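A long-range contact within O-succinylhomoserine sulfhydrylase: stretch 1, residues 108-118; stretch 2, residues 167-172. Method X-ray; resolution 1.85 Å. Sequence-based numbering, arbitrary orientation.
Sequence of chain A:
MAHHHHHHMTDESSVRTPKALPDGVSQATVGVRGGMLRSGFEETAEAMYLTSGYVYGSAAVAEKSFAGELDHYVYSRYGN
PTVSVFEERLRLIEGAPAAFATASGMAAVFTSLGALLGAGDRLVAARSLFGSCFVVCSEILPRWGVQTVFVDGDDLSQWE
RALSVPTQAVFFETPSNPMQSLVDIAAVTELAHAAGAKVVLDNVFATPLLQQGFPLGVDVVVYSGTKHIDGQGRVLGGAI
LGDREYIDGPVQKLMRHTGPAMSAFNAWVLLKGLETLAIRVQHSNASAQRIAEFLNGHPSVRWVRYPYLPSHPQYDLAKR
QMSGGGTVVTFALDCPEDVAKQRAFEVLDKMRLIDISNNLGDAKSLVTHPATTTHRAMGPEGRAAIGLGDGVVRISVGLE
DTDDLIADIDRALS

Stretch 1 108-118: AVFTSLGALLG
Stretch 2, residues 167-172: TQAVFF

How is the backbone of each stretch laid out? Stretch 1 enters as helix, with phi/psi near -65/-45 from Ala 108 and backbone hydrogen bonds from Ser 112 N to Ala 108 O (3.0 Å) and from Leu 113 N to Val 109 O (3.2 Å), then leaves it for extended Leu 117 (-132/103). Stretch 2 opens with loop residues Thr 167 and Gln 168 and becomes strand at Ala 169 (-142/150), continuing beyond Phe 172. The two run in roughly opposite directions. The closest CA atoms, those of Leu 116 and Ala 169, lie 6.7 Å apart.

What does the helix offer the strand? Val 109 (chi1 t) brings CG1 to 4.0 Å from Phe 171 CZ, meeting the ring obliquely. One turn on, Leu 113 (m, t) points toward the strand: CD1 lies over one face of the Phe 171 ring (chi1 t, chi2 72°), and CD2 sits 4.1 Å from Phe 171 CB.

How does the contact continue past Leu 113? Leu 116 (m, t) sets CD1 4.0 Å from Ala 169 CB. Leu 117 (m, t) starts sideways, but its end comes nearer, placing CD2 4.1 Å from Ala 169 CB and 3.9 Å from Gln 168 CB.

What holds the pair together? No hydrogen bond crosses; the contact buries 318 Å², both sides summed, mostly through apolar side chains that exclude water and meet at van der Waals distance. Strand alternation turns Ala 169 and Phe 171 toward stretch 1 and Val 170 away.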

# COMPACT_ATOMS: atom_id res chain seq x y z
N ALA A 108 21.30 -7.00 7.18
CA ALA A 108 22.52 -6.29 6.73
C ALA A 108 23.76 -6.70 7.54
O ALA A 108 24.81 -6.95 6.96
CB ALA A 108 22.33 -4.75 6.77
N VAL A 109 23.63 -6.76 8.87
CA VAL A 109 24.73 -7.17 9.75
C VAL A 109 25.22 -8.60 9.46
O VAL A 109 26.43 -8.81 9.27
CB VAL A 109 24.35 -7.04 11.26
CG1 VAL A 109 25.46 -7.60 12.16
CG2 VAL A 109 24.03 -5.60 11.61
N PHE A 110 24.30 -9.57 9.40
CA PHE A 110 24.67 -10.97 9.18
C PHE A 110 25.27 -11.18 7.77
O PHE A 110 26.33 -11.82 7.63
CB PHE A 110 23.50 -11.96 9.44
CG PHE A 110 23.82 -13.37 9.02
CD1 PHE A 110 24.65 -14.18 9.82
CD2 PHE A 110 23.39 -13.86 7.79
CE1 PHE A 110 25.00 -15.46 9.42
CE2 PHE A 110 23.72 -15.14 7.37
CZ PHE A 110 24.54 -15.96 8.18
N THR A 111 24.61 -10.64 6.75
CA THR A 111 25.07 -10.83 5.37
C THR A 111 26.42 -10.12 5.10
O THR A 111 27.27 -10.67 4.40
CB THR A 111 23.98 -10.45 4.33
OG1 THR A 111 22.83 -11.28 4.54
CG2 THR A 111 24.46 -10.63 2.90
N SER A 112 26.63 -8.95 5.71
CA SER A 112 27.89 -8.20 5.48
C SER A 112 29.08 -8.97 6.09
O SER A 112 30.13 -9.12 5.43
CB SER A 112 27.81 -6.78 6.03
OG SER A 112 27.73 -6.74 7.45
N LEU A 113 28.90 -9.46 7.32
CA LEU A 113 29.90 -10.27 8.01
C LEU A 113 30.10 -11.64 7.38
O LEU A 113 31.25 -12.11 7.25
CB LEU A 113 29.56 -10.40 9.50
CG LEU A 113 29.67 -9.13 10.34
CD1 LEU A 113 29.09 -9.36 11.74
CD2 LEU A 113 31.12 -8.63 10.43
N GLY A 114 29.00 -12.29 6.98
CA GLY A 114 29.06 -13.58 6.30
C GLY A 114 29.78 -13.50 4.96
O GLY A 114 30.43 -14.46 4.54
N ALA A 115 29.68 -12.35 4.31
CA ALA A 115 30.37 -12.09 3.05
C ALA A 115 31.90 -12.09 3.21
O ALA A 115 32.62 -12.34 2.24
CB ALA A 115 29.93 -10.74 2.50
N LEU A 116 32.38 -11.76 4.41
CA LEU A 116 33.82 -11.65 4.71
C LEU A 116 34.37 -12.90 5.41
O LEU A 116 35.60 -13.09 5.48
CB LEU A 116 34.09 -10.41 5.58
CG LEU A 116 33.81 -9.00 5.01
CD1 LEU A 116 33.84 -7.95 6.12
CD2 LEU A 116 34.82 -8.65 3.91
N LEU A 117 33.47 -13.73 5.94
CA LEU A 117 33.86 -14.77 6.91
C LEU A 117 33.31 -16.18 6.65
O LEU A 117 32.14 -16.48 6.92
CB LEU A 117 33.48 -14.33 8.34
CG LEU A 117 34.05 -13.04 8.94
CD1 LEU A 117 33.21 -12.63 10.13
CD2 LEU A 117 35.54 -13.20 9.35
N GLY A 118 34.18 -17.06 6.13
CA GLY A 118 33.88 -18.49 6.02
C GLY A 118 34.51 -19.31 7.14
O GLY A 118 35.15 -18.75 8.06
N THR A 167 43.99 -11.00 10.22
CA THR A 167 42.56 -10.95 10.57
C THR A 167 41.74 -10.61 9.30
O THR A 167 42.24 -9.91 8.41
CB THR A 167 42.35 -9.91 11.72
OG1 THR A 167 43.12 -10.31 12.87
CG2 THR A 167 40.87 -9.75 12.12
N GLN A 168 40.51 -11.13 9.22
CA GLN A 168 39.63 -10.89 8.06
C GLN A 168 38.62 -9.73 8.25
O GLN A 168 38.39 -8.95 7.32
CB GLN A 168 38.88 -12.17 7.65
CG GLN A 168 39.68 -13.12 6.76
CD GLN A 168 40.79 -13.85 7.52
OE1 GLN A 168 40.55 -14.40 8.60
NE2 GLN A 168 42.00 -13.85 6.97
N ALA A 169 38.04 -9.62 9.45
CA ALA A 169 37.02 -8.59 9.73
C ALA A 169 37.11 -8.00 11.13
O ALA A 169 37.55 -8.67 12.06
CB ALA A 169 35.60 -9.13 9.46
N VAL A 170 36.70 -6.73 11.24
CA VAL A 170 36.52 -6.01 12.51
C VAL A 170 35.07 -5.44 12.54
O VAL A 170 34.61 -4.88 11.54
CB VAL A 170 37.57 -4.87 12.62
CG1 VAL A 170 37.15 -3.80 13.65
CG2 VAL A 170 38.97 -5.45 12.97
N PHE A 171 34.37 -5.60 13.66
CA PHE A 171 32.98 -5.08 13.80
C PHE A 171 32.79 -4.32 15.13
O PHE A 171 33.17 -4.84 16.18
CB PHE A 171 31.96 -6.24 13.71
CG PHE A 171 30.51 -5.81 13.85
CD1 PHE A 171 29.87 -5.12 12.83
CD2 PHE A 171 29.79 -6.07 15.01
CE1 PHE A 171 28.53 -4.70 12.95
CE2 PHE A 171 28.44 -5.67 15.15
CZ PHE A 171 27.82 -4.98 14.11
N PHE A 172 32.20 -3.12 15.09
CA PHE A 172 31.79 -2.39 16.32
C PHE A 172 30.64 -1.39 16.05
O PHE A 172 30.38 -1.06 14.90
CB PHE A 172 32.98 -1.68 17.01
CG PHE A 172 33.68 -0.63 16.14
CD1 PHE A 172 33.24 0.69 16.11
CD2 PHE A 172 34.82 -0.97 15.40
CE1 PHE A 172 33.88 1.66 15.31
CE2 PHE A 172 35.48 -0.01 14.60
CZ PHE A 172 35.01 1.31 14.55